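PDB 2XQ0: leucine aminopeptidase 2 from Saccharomyces cerevisiae, which cleaves di- and tripeptides as a zinc-dependent M1-family aminopeptidase and also shows low epoxide hydrolase activity, including toward leukotriene A4, in vitro. Local coordinates for residues D269-G274 with T585-M589; A557-F561 with R588-P594; T125-L130 with Y141-L146. One frame throughout, in Å; residues are numbered along the deposited sequence.

Interaction 1 (D269-G274 with T585-M589); sequences DSYPYG and TVGRM. With BES (2-(3-amino-2-hydroxy-4-phenyl-butyrylamino)-4-methyl-pentanoic acid), chain B.
Pro-272 and Tyr-273 meet Met-589 where the substrate-binding loop of the M1 peptidase domain, the PYGGME sequence that starts at Pro-272, rests on the turn leading into helix 589-600. In backbone terms, Met-589 N, in the first turn of that helix, where no earlier carbonyl serves it, donates to Pro-272 O at 3.0 Å. The N-H points almost straight at its acceptor, although the donor stands 31° out of the carbonyl plane. One residue back on each side, Tyr-271 O receives a weak CA-H...O contact from Arg-588 CA.

Apolar packing sets Met-589 and Tyr-273 side by side, pointing the same way. The methionine chain bends at its thioether (chi3 -67°), which lays CE over one face of the tyrosine ring, 3.8 Å from the ring centroid in a CH-pi contact. The opposite face carries C12 of the bestatin phenyl group, so the ring is held between protein and inhibitor. A flexible, polarisable methionine suits such a place, and its CE also reaches Pro-272 CB. The flat guanidinium of Arg-588, whose chain runs extended with CG anti to its backbone N (chi1 -173°), packs by one face on Gly-274 CA, 3.4 Å from NE. With no side chain, Gly-274 admits this flat group, just as Gly-587 lets the backbone around Ser-270 come close.

Among the polar groups, two waters complete the seam: one donates to Asp-269 OD1 and Thr-585 O, the other to Ser-270 O and Gly-587 O, while Arg-231 forms a salt bridge with Asp-269. Ser-270 OG is hydrogen-bonded to Gln-128 OE1. At the pocket end, Gly-274 N donates to inhibitor carboxylate oxygen O4 at 2.6 Å.

Interaction 2 (A557-F561 with R588-P594); sequences AEVVF and RMKFVRP
Glu-558 turns back at chi2 (-87°) and Lys-590 bends at chi3 (-76°), and these two bends bring carboxylate and ammonium together between the first turns of helices 557-569 and 589-600, in the C-terminal helical domain. The axes of 557-561 and 589-594 run the same way, 15° apart and 11.0 Å at closest approach, a spacing that large side chains must fill.

The chains of Glu-558 and Lys-590 cross at about a right angle, and NZ donates to the syn lone pair of OE2 at 2.7 Å. That same oxygen takes a hydrogen bond from a water, which in turn accepts from Arg-588 NH1 in the guanidinium plane. The direct Glu-558 to Arg-588 pair is long, with the oxygen well out of that plane, so it acts through charge alone. Lys-590 CD lies over the centre of one guanidinium face; long aliphatic chains let the two like charges share one carboxylate, and the two positive charges would probably favour the ionised form of Glu-558.

Next to this network the contact is largely apolar. Phe-591 lies with Ala-557 O over one face and Lys-590 CG over the other, while Glu-558 CD meets the ring edge in plane, 3.7 Å from CZ. Small Ala-557 leaves room for the ring, its CB 4.1 Å from Phe-591 CE2. Phe-561 meets Phe-591 obliquely, CB of Phe-561 3.8 Å from CD1 of Phe-591. Trp-582 of helix 576-582 touches both phenylalanines. Beyond them, compact Pro-594 crosses the Phe-561 side chain, its CB 3.5 Å from CZ.

Interaction 3 (T125-L130 with Y141-L146); sequences TALQWL and YVFSQL
Val-142 lies alongside Trp-129, both side chains pointing the same way from a non-hydrogen-bonded antiparallel pair. With CG2 anti to the backbone N and CG1 wedged between N and the carbonyl carbon (chi1 58°), the valine sets CG2 over the face of the indole, 3.5 Å from the centroid of its six-membered ring and only 11° off the normal: a CH-pi contact. The branched valine suits a strand and offers a methyl to the wide ring. On this face Leu-127 follows, its CD2 between Val-142 CG2 and Ser-144 CB; Leu-127 and Trp-129 also touch Ile-46 of strand 45-56.

Gln-128 and Phe-143 occupy the other face, again side by side, with amide and ring planes 69° apart. The extended glutamine chain carries OE1, the atom held by Ser-270, to 3.2 Å from Phe-143 CZ, an oblique approach to the ring. Tyr-271 packs against the same phenylalanine. Next to them Leu-130 CB lies 4.3 Å from Tyr-141 CB, while the tyrosine hydroxyl leads away to Asn-267.

The backbone fixes these pairings. Gln-128 and Phe-143 exchange two N-H...O bonds, as do Leu-130 and Tyr-141; Leu-130 N reaches Tyr-141 O at 2.7 Å, almost perfectly straight. Past the strand ends Gln-145 N still donates to Ala-126 O at 3.0 Å, and a water bridges Thr-125 O and Gln-145 O. The whole is an antiparallel beta hairpin at the edge of a four-stranded sheet, its second arm running directly into the substrate-binding residues Gln-145, Leu-146 and Glu-147.

Overall arrangement
Interaction 3 comes first along the chain, within the N-terminal M1 domain; interaction 1 then joins the peptidase domain to the C-terminal helical domain across 310 residues, and interaction 2 lies within that last domain. Interactions 1 and 2 have centres about 8 Å apart and share Arg-588 and Met-589 at the start of helix 589-600. Interactions 1 and 3, about 13 Å between centres, touch through Ser-270 with Gln-128 and Tyr-271 with Phe-143. Interactions 2 and 3 remain apart, their nearest atoms about 8 Å from each other. Loop 269-274 is thus the middle piece, linking three domains beside the bestatin site, to which two of them contribute binding residues.

Interaction 1 (D269-G274 with T585-M589)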
loop_
_atom_site.group_PDB
_atom_site.type_symbol
_atom_site.label_atom_id
_atom_site.label_comp_id
_atom_site.label_asym_id
_atom_site.label_seq_id
_atom_site.Cartn_x
_atom_site.Cartn_y
_atom_site.Cartn_z
ATOM N N ASP A 269 -13.609 6.242 -7.281
ATOM C CA ASP A 269 -13.369 4.942 -7.902
ATOM C C ASP A 269 -12.024 4.814 -8.640
ATOM O O ASP A 269 -11.512 3.708 -8.792
ATOM C CB ASP A 269 -14.566 4.532 -8.778
ATOM C CG ASP A 269 -15.900 4.684 -8.046
ATOM O OD1 ASP A 269 -16.347 3.723 -7.382
ATOM O OD2 ASP A 269 -16.502 5.779 -8.123
ATOM N N SER A 270 -11.431 5.937 -9.050
ATOM C CA SER A 270 -10.118 5.910 -9.716
ATOM C C SER A 270 -8.934 5.623 -8.788
ATOM O O SER A 270 -7.792 5.462 -9.239
ATOM C CB SER A 270 -9.859 7.227 -10.454
ATOM O OG SER A 270 -9.820 8.324 -9.556
ATOM N N TYR A 271 -9.193 5.553 -7.489
ATOM C CA TYR A 271 -8.117 5.322 -6.542
ATOM C C TYR A 271 -7.367 4.011 -6.855
ATOM O O TYR A 271 -7.983 2.952 -6.970
ATOM C CB TYR A 271 -8.655 5.341 -5.112
ATOM C CG TYR A 271 -7.553 5.363 -4.087
ATOM C CD1 TYR A 271 -6.787 6.502 -3.896
ATOM C CD2 TYR A 271 -7.281 4.247 -3.309
ATOM C CE1 TYR A 271 -5.773 6.530 -2.966
ATOM C CE2 TYR A 271 -6.266 4.259 -2.383
ATOM C CZ TYR A 271 -5.515 5.402 -2.216
ATOM O OH TYR A 271 -4.513 5.411 -1.291
ATOM N N PRO A 272 -6.031 4.080 -6.986
ATOM C CA PRO A 272 -5.248 2.966 -7.543
ATOM C C PRO A 272 -4.689 1.951 -6.538
ATOM O O PRO A 272 -4.228 0.890 -6.960
ATOM C CB PRO A 272 -4.089 3.688 -8.240
ATOM C CG PRO A 272 -3.869 4.906 -7.378
ATOM C CD PRO A 272 -5.205 5.285 -6.781
ATOM N N TYR A 273 -4.701 2.261 -5.246
ATOM C CA TYR A 273 -4.203 1.316 -4.255
ATOM C C TYR A 273 -5.360 0.797 -3.434
ATOM O O TYR A 273 -6.489 1.253 -3.602
ATOM C CB TYR A 273 -3.126 1.963 -3.380
ATOM C CG TYR A 273 -1.951 2.449 -4.199
ATOM C CD1 TYR A 273 -0.877 1.618 -4.469
ATOM C CD2 TYR A 273 -1.937 3.729 -4.732
ATOM C CE1 TYR A 273 0.186 2.053 -5.237
ATOM C CE2 TYR A 273 -0.882 4.172 -5.499
ATOM C CZ TYR A 273 0.179 3.333 -5.750
ATOM O OH TYR A 273 1.235 3.780 -6.517
ATOM N N GLY A 274 -5.087 -0.181 -2.577
ATOM C CA GLY A 274 -6.114 -0.748 -1.725
ATOM C C GLY A 274 -6.282 0.234 -0.581
ATOM O O GLY A 274 -7.383 0.481 -0.105
ATOM N N THR A 585 -15.416 0.598 -14.523
ATOM C CA THR A 585 -16.060 0.942 -13.258
ATOM C C THR A 585 -15.081 0.942 -12.076
ATOM O O THR A 585 -15.379 1.515 -11.029
ATOM C CB THR A 585 -17.270 0.007 -12.956
ATOM O OG1 THR A 585 -16.804 -1.250 -12.458
ATOM C CG2 THR A 585 -18.110 -0.224 -14.220
ATOM N N VAL A 586 -13.920 0.309 -12.246
ATOM C CA VAL A 586 -12.898 0.266 -11.193
ATOM C C VAL A 586 -11.563 0.874 -11.638
ATOM O O VAL A 586 -11.253 0.904 -12.824
ATOM C CB VAL A 586 -12.658 -1.180 -10.653
ATOM C CG1 VAL A 586 -13.920 -1.727 -9.985
ATOM C CG2 VAL A 586 -12.193 -2.111 -11.765
ATOM N N GLY A 587 -10.781 1.353 -10.673
ATOM C CA GLY A 587 -9.490 1.967 -10.949
ATOM C C GLY A 587 -8.342 1.362 -10.149
ATOM O O GLY A 587 -7.172 1.672 -10.381
ATOM N N ARG A 588 -8.672 0.498 -9.196
ATOM C CA ARG A 588 -7.649 -0.153 -8.379
ATOM C C ARG A 588 -6.695 -0.971 -9.250
ATOM O O ARG A 588 -7.124 -1.876 -9.957
ATOM C CB ARG A 588 -8.302 -1.054 -7.327
ATOM C CG ARG A 588 -7.317 -1.639 -6.327
ATOM C CD ARG A 588 -8.039 -2.310 -5.170
ATOM N NE ARG A 588 -7.099 -2.904 -4.226
ATOM C CZ ARG A 588 -7.448 -3.691 -3.217
ATOM N NH1 ARG A 588 -8.724 -3.975 -3.001
ATOM N NH2 ARG A 588 -6.517 -4.190 -2.417
ATOM N N MET A 589 -5.400 -0.656 -9.192
ATOM C CA MET A 589 -4.428 -1.290 -10.086
ATOM C C MET A 589 -4.517 -2.804 -10.066
ATOM O O MET A 589 -4.495 -3.455 -11.115
ATOM C CB MET A 589 -2.998 -0.833 -9.775
ATOM C CG MET A 589 -2.624 0.476 -10.449
ATOM S SD MET A 589 -0.910 0.982 -10.195
ATOM C CE MET A 589 -0.887 1.320 -8.434
HETATM N N2 BES B . 1.084 2.502 1.356
HETATM C C1 BES B . 0.975 1.121 0.931
HETATM C C6 BES B . 0.793 1.050 -0.586
HETATM C C7 BES B . 2.016 1.602 -1.284
HETATM C C8 BES B . 3.283 1.201 -0.874
HETATM C C12 BES B . 1.879 2.521 -2.320
HETATM C C9 BES B . 4.411 1.710 -1.508
HETATM C C11 BES B . 3.010 3.031 -2.952
HETATM C C10 BES B . 4.277 2.624 -2.547
HETATM C C2 BES B . -0.191 0.416 1.634
HETATM O O2 BES B . -0.132 0.442 3.067
HETATM C C3 BES B . -0.195 -1.000 1.163
HETATM O O3 BES B . 0.664 -1.805 1.529
HETATM N N1 BES B . -1.201 -1.205 0.322
HETATM C C4 BES B . -1.561 -2.428 -0.365
HETATM C C13 BES B . -2.658 -3.015 0.515
HETATM C C14 BES B . -2.388 -4.459 0.914
HETATM C C15 BES B . -3.179 -4.813 2.168
HETATM C C16 BES B . -0.898 -4.729 1.111
HETATM C C5 BES B . -2.158 -2.018 -1.681
HETATM O O1 BES B . -2.107 -2.813 -2.645
HETATM O O4 BES B . -2.684 -0.879 -1.764
HETATM O O HOH W 1 -15.239 1.421 -7.943
HETATM O O HOH W 2 -6.798 4.376 -11.427
#

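Interaction 2 (A557-F561 with R588-P594)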
loop_
_atom_site.group_PDB
_atom_site.type_symbol
_atom_site.label_atom_id
_atom_site.label_comp_id
_atom_site.label_asym_id
_atom_site.label_seq_id
_atom_site.Cartn_x
_atom_site.Cartn_y
_atom_site.Cartn_z
ATOM N N ALA A 557 -15.696 -7.106 -5.254
ATOM C CA ALA A 557 -14.856 -6.877 -6.426
ATOM C C ALA A 557 -13.742 -7.901 -6.555
ATOM O O ALA A 557 -13.248 -8.154 -7.654
ATOM C CB ALA A 557 -14.264 -5.469 -6.385
ATOM N N GLU A 558 -13.324 -8.465 -5.428
ATOM C CA GLU A 558 -12.263 -9.473 -5.427
ATOM C C GLU A 558 -12.731 -10.770 -6.066
ATOM O O GLU A 558 -11.990 -11.404 -6.817
ATOM C CB GLU A 558 -11.800 -9.781 -3.999
ATOM C CG GLU A 558 -11.053 -8.664 -3.321
ATOM C CD GLU A 558 -9.576 -8.705 -3.623
ATOM O OE1 GLU A 558 -9.151 -9.625 -4.357
ATOM O OE2 GLU A 558 -8.841 -7.831 -3.120
ATOM N N VAL A 559 -13.948 -11.187 -5.722
ATOM C CA VAL A 559 -14.524 -12.401 -6.279
ATOM C C VAL A 559 -14.980 -12.148 -7.712
ATOM O O VAL A 559 -14.769 -12.972 -8.599
ATOM C CB VAL A 559 -15.742 -12.878 -5.482
ATOM C CG1 VAL A 559 -16.451 -13.992 -6.257
ATOM C CG2 VAL A 559 -15.333 -13.349 -4.071
ATOM N N VAL A 560 -15.624 -11.008 -7.925
ATOM C CA VAL A 560 -16.066 -10.633 -9.259
ATOM C C VAL A 560 -14.893 -10.660 -10.237
ATOM O O VAL A 560 -15.032 -11.145 -11.358
ATOM C CB VAL A 560 -16.738 -9.246 -9.261
ATOM C CG1 VAL A 560 -16.831 -8.699 -10.675
ATOM C CG2 VAL A 560 -18.116 -9.329 -8.605
ATOM N N PHE A 561 -13.734 -10.173 -9.802
ATOM C CA PHE A 561 -12.561 -10.156 -10.668
ATOM C C PHE A 561 -12.148 -11.558 -11.044
ATOM O O PHE A 561 -11.888 -11.834 -12.210
ATOM C CB PHE A 561 -11.373 -9.455 -10.019
ATOM C CG PHE A 561 -10.094 -9.621 -10.792
ATOM C CD1 PHE A 561 -9.770 -8.740 -11.811
ATOM C CD2 PHE A 561 -9.237 -10.677 -10.529
ATOM C CE1 PHE A 561 -8.604 -8.896 -12.543
ATOM C CE2 PHE A 561 -8.069 -10.841 -11.253
ATOM C CZ PHE A 561 -7.751 -9.944 -12.266
ATOM N N ARG A 588 -8.672 0.498 -9.196
ATOM C CA ARG A 588 -7.649 -0.153 -8.379
ATOM C C ARG A 588 -6.695 -0.971 -9.250
ATOM O O ARG A 588 -7.124 -1.876 -9.957
ATOM C CB ARG A 588 -8.302 -1.054 -7.327
ATOM C CG ARG A 588 -7.317 -1.639 -6.327
ATOM C CD ARG A 588 -8.039 -2.310 -5.170
ATOM N NE ARG A 588 -7.099 -2.904 -4.226
ATOM C CZ ARG A 588 -7.448 -3.691 -3.217
ATOM N NH1 ARG A 588 -8.724 -3.975 -3.001
ATOM N NH2 ARG A 588 -6.517 -4.190 -2.417
ATOM N N MET A 589 -5.400 -0.656 -9.192
ATOM C CA MET A 589 -4.428 -1.290 -10.086
ATOM C C MET A 589 -4.517 -2.804 -10.066
ATOM O O MET A 589 -4.495 -3.455 -11.115
ATOM C CB MET A 589 -2.998 -0.833 -9.775
ATOM C CG MET A 589 -2.624 0.476 -10.449
ATOM S SD MET A 589 -0.910 0.982 -10.195
ATOM C CE MET A 589 -0.887 1.320 -8.434
ATOM N N LYS A 590 -4.638 -3.365 -8.868
ATOM C CA LYS A 590 -4.661 -4.823 -8.722
ATOM C C LYS A 590 -5.700 -5.504 -9.623
ATOM O O LYS A 590 -5.521 -6.664 -9.999
ATOM C CB LYS A 590 -4.860 -5.221 -7.252
ATOM C CG LYS A 590 -6.257 -5.717 -6.905
ATOM C CD LYS A 590 -6.413 -6.057 -5.414
ATOM C CE LYS A 590 -5.751 -7.373 -5.038
ATOM N NZ LYS A 590 -6.215 -7.856 -3.703
ATOM N N PHE A 591 -6.781 -4.800 -9.969
ATOM C CA PHE A 591 -7.807 -5.361 -10.861
ATOM C C PHE A 591 -7.650 -4.884 -12.298
ATOM O O PHE A 591 -7.763 -5.673 -13.243
ATOM C CB PHE A 591 -9.222 -5.027 -10.380
ATOM C CG PHE A 591 -9.490 -5.421 -8.954
ATOM C CD1 PHE A 591 -9.238 -6.709 -8.521
ATOM C CD2 PHE A 591 -10.003 -4.496 -8.053
ATOM C CE1 PHE A 591 -9.481 -7.067 -7.210
ATOM C CE2 PHE A 591 -10.251 -4.853 -6.738
ATOM C CZ PHE A 591 -9.989 -6.133 -6.320
ATOM N N VAL A 592 -7.388 -3.587 -12.444
ATOM C CA VAL A 592 -7.253 -2.934 -13.742
ATOM C C VAL A 592 -6.119 -3.496 -14.609
ATOM O O VAL A 592 -6.352 -3.872 -15.762
ATOM C CB VAL A 592 -7.087 -1.410 -13.569
ATOM C CG1 VAL A 592 -6.707 -0.736 -14.886
ATOM C CG2 VAL A 592 -8.363 -0.804 -12.998
ATOM N N ARG A 593 -4.903 -3.553 -14.063
ATOM C CA ARG A 593 -3.749 -4.052 -14.818
ATOM C C ARG A 593 -3.955 -5.488 -15.300
ATOM O O ARG A 593 -3.842 -5.776 -16.495
ATOM C CB ARG A 593 -2.468 -3.979 -13.988
ATOM C CG ARG A 593 -1.939 -2.590 -13.757
ATOM C CD ARG A 593 -0.585 -2.647 -13.075
ATOM N NE ARG A 593 0.455 -3.117 -13.985
ATOM C CZ ARG A 593 1.757 -3.060 -13.722
ATOM N NH1 ARG A 593 2.181 -2.551 -12.567
ATOM N NH2 ARG A 593 2.636 -3.502 -14.617
ATOM N N PRO A 594 -4.240 -6.405 -14.365
ATOM C CA PRO A 594 -4.456 -7.791 -14.775
ATOM C C PRO A 594 -5.676 -7.911 -15.678
ATOM O O PRO A 594 -5.687 -8.743 -16.581
ATOM C CB PRO A 594 -4.732 -8.516 -13.448
ATOM C CG PRO A 594 -4.182 -7.618 -12.384
ATOM C CD PRO A 594 -4.352 -6.224 -12.905
HETATM O O HOH W 3 -9.111 -5.821 -1.098
#

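Interaction 3 (T125-L130 with Y141-L146)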
loop_
_atom_site.group_PDB
_atom_site.type_symbol
_atom_site.label_atom_id
_atom_site.label_comp_id
_atom_site.label_asym_id
_atom_site.label_seq_id
_atom_site.Cartn_x
_atom_site.Cartn_y
_atom_site.Cartn_z
ATOM N N THR A 125 3.238 14.725 -10.108
ATOM C CA THR A 125 3.020 13.279 -10.018
ATOM C C THR A 125 2.344 12.887 -8.706
ATOM O O THR A 125 2.109 11.705 -8.439
ATOM C CB THR A 125 4.350 12.500 -10.135
ATOM O OG1 THR A 125 5.218 12.858 -9.046
ATOM C CG2 THR A 125 5.043 12.808 -11.473
ATOM N N ALA A 126 2.037 13.877 -7.877
ATOM C CA ALA A 126 1.486 13.592 -6.545
ATOM C C ALA A 126 -0.063 13.581 -6.501
ATOM O O ALA A 126 -0.670 13.002 -5.591
ATOM C CB ALA A 126 2.062 14.566 -5.519
ATOM N N LEU A 127 -0.703 14.182 -7.505
ATOM C CA LEU A 127 -2.132 14.439 -7.413
ATOM C C LEU A 127 -2.897 13.822 -8.558
ATOM O O LEU A 127 -2.384 13.706 -9.675
ATOM C CB LEU A 127 -2.403 15.956 -7.386
ATOM C CG LEU A 127 -1.783 16.704 -6.193
ATOM C CD1 LEU A 127 -1.804 18.232 -6.421
ATOM C CD2 LEU A 127 -2.466 16.329 -4.865
ATOM N N GLN A 128 -4.130 13.417 -8.282
ATOM C CA GLN A 128 -5.078 13.176 -9.355
ATOM C C GLN A 128 -6.263 14.149 -9.214
ATOM O O GLN A 128 -6.804 14.334 -8.114
ATOM C CB GLN A 128 -5.578 11.723 -9.402
ATOM C CG GLN A 128 -6.433 11.472 -10.688
ATOM C CD GLN A 128 -7.187 10.145 -10.700
ATOM O OE1 GLN A 128 -7.145 9.375 -9.741
ATOM N NE2 GLN A 128 -7.881 9.875 -11.801
ATOM N N TRP A 129 -6.643 14.788 -10.320
ATOM C CA TRP A 129 -7.775 15.718 -10.317
ATOM C C TRP A 129 -8.910 15.124 -11.103
ATOM O O TRP A 129 -8.696 14.624 -12.202
ATOM C CB TRP A 129 -7.398 17.058 -10.970
ATOM C CG TRP A 129 -6.260 17.776 -10.297
ATOM C CD1 TRP A 129 -4.932 17.597 -10.521
ATOM C CD2 TRP A 129 -6.367 18.792 -9.292
ATOM N NE1 TRP A 129 -4.196 18.439 -9.713
ATOM C CE2 TRP A 129 -5.055 19.181 -8.949
ATOM C CE3 TRP A 129 -7.446 19.408 -8.647
ATOM C CZ2 TRP A 129 -4.789 20.158 -7.995
ATOM C CZ3 TRP A 129 -7.181 20.382 -7.698
ATOM C CH2 TRP A 129 -5.859 20.752 -7.386
ATOM N N LEU A 130 -10.117 15.189 -10.546
ATOM C CA LEU A 130 -11.326 14.837 -11.276
ATOM C C LEU A 130 -12.244 16.043 -11.404
ATOM O O LEU A 130 -12.427 16.789 -10.441
ATOM C CB LEU A 130 -12.071 13.702 -10.567
ATOM C CG LEU A 130 -11.397 12.332 -10.611
ATOM C CD1 LEU A 130 -10.515 12.131 -9.396
ATOM C CD2 LEU A 130 -12.434 11.238 -10.679
ATOM N N TYR A 141 -12.849 16.904 -7.662
ATOM C CA TYR A 141 -12.233 16.166 -6.570
ATOM C C TYR A 141 -10.757 16.065 -6.854
ATOM O O TYR A 141 -10.343 16.015 -8.014
ATOM C CB TYR A 141 -12.841 14.760 -6.519
ATOM C CG TYR A 141 -12.553 13.921 -5.277
ATOM C CD1 TYR A 141 -11.361 13.213 -5.148
ATOM C CD2 TYR A 141 -13.507 13.782 -4.276
ATOM C CE1 TYR A 141 -11.114 12.414 -4.049
ATOM C CE2 TYR A 141 -13.273 12.990 -3.174
ATOM C CZ TYR A 141 -12.071 12.310 -3.061
ATOM O OH TYR A 141 -11.833 11.524 -1.958
ATOM N N VAL A 142 -9.955 16.044 -5.800
ATOM C CA VAL A 142 -8.532 15.828 -5.961
ATOM C C VAL A 142 -8.036 15.055 -4.748
ATOM O O VAL A 142 -8.566 15.212 -3.647
ATOM C CB VAL A 142 -7.791 17.159 -6.072
ATOM C CG1 VAL A 142 -8.064 18.000 -4.818
ATOM C CG2 VAL A 142 -6.278 16.961 -6.302
ATOM N N PHE A 143 -7.043 14.199 -4.950
ATOM C CA PHE A 143 -6.415 13.507 -3.814
ATOM C C PHE A 143 -4.961 13.264 -4.130
ATOM O O PHE A 143 -4.583 13.204 -5.299
ATOM C CB PHE A 143 -7.132 12.191 -3.492
ATOM C CG PHE A 143 -6.999 11.143 -4.565
ATOM C CD1 PHE A 143 -5.933 10.254 -4.562
ATOM C CD2 PHE A 143 -7.936 11.051 -5.576
ATOM C CE1 PHE A 143 -5.822 9.295 -5.566
ATOM C CE2 PHE A 143 -7.840 10.093 -6.558
ATOM C CZ PHE A 143 -6.785 9.221 -6.560
ATOM N N SER A 144 -4.155 13.112 -3.088
ATOM C CA SER A 144 -2.726 12.841 -3.233
ATOM C C SER A 144 -2.368 11.391 -2.949
ATOM O O SER A 144 -3.144 10.625 -2.362
ATOM C CB SER A 144 -1.949 13.728 -2.261
ATOM O OG SER A 144 -2.233 13.307 -0.939
ATOM N N GLN A 145 -1.173 11.013 -3.380
ATOM C CA GLN A 145 -0.568 9.740 -3.026
ATOM C C GLN A 145 0.933 10.001 -3.150
ATOM O O GLN A 145 1.437 10.197 -4.258
ATOM C CB GLN A 145 -1.004 8.637 -3.993
ATOM C CG GLN A 145 -0.102 7.404 -3.966
ATOM C CD GLN A 145 -0.075 6.748 -2.602
ATOM O OE1 GLN A 145 -1.124 6.429 -2.040
ATOM N NE2 GLN A 145 1.121 6.559 -2.053
ATOM N N LEU A 146 1.630 10.057 -2.020
ATOM C CA LEU A 146 3.014 10.539 -2.007
ATOM C C LEU A 146 4.072 9.439 -1.939
ATOM O O LEU A 146 5.243 9.644 -2.311
ATOM C CB LEU A 146 3.228 11.555 -0.873
ATOM C CG LEU A 146 2.248 12.725 -0.845
ATOM C CD1 LEU A 146 2.720 13.803 0.137
ATOM C CD2 LEU A 146 2.053 13.300 -2.238
HETATM O O HOH W 4 0.396 10.298 -6.865
#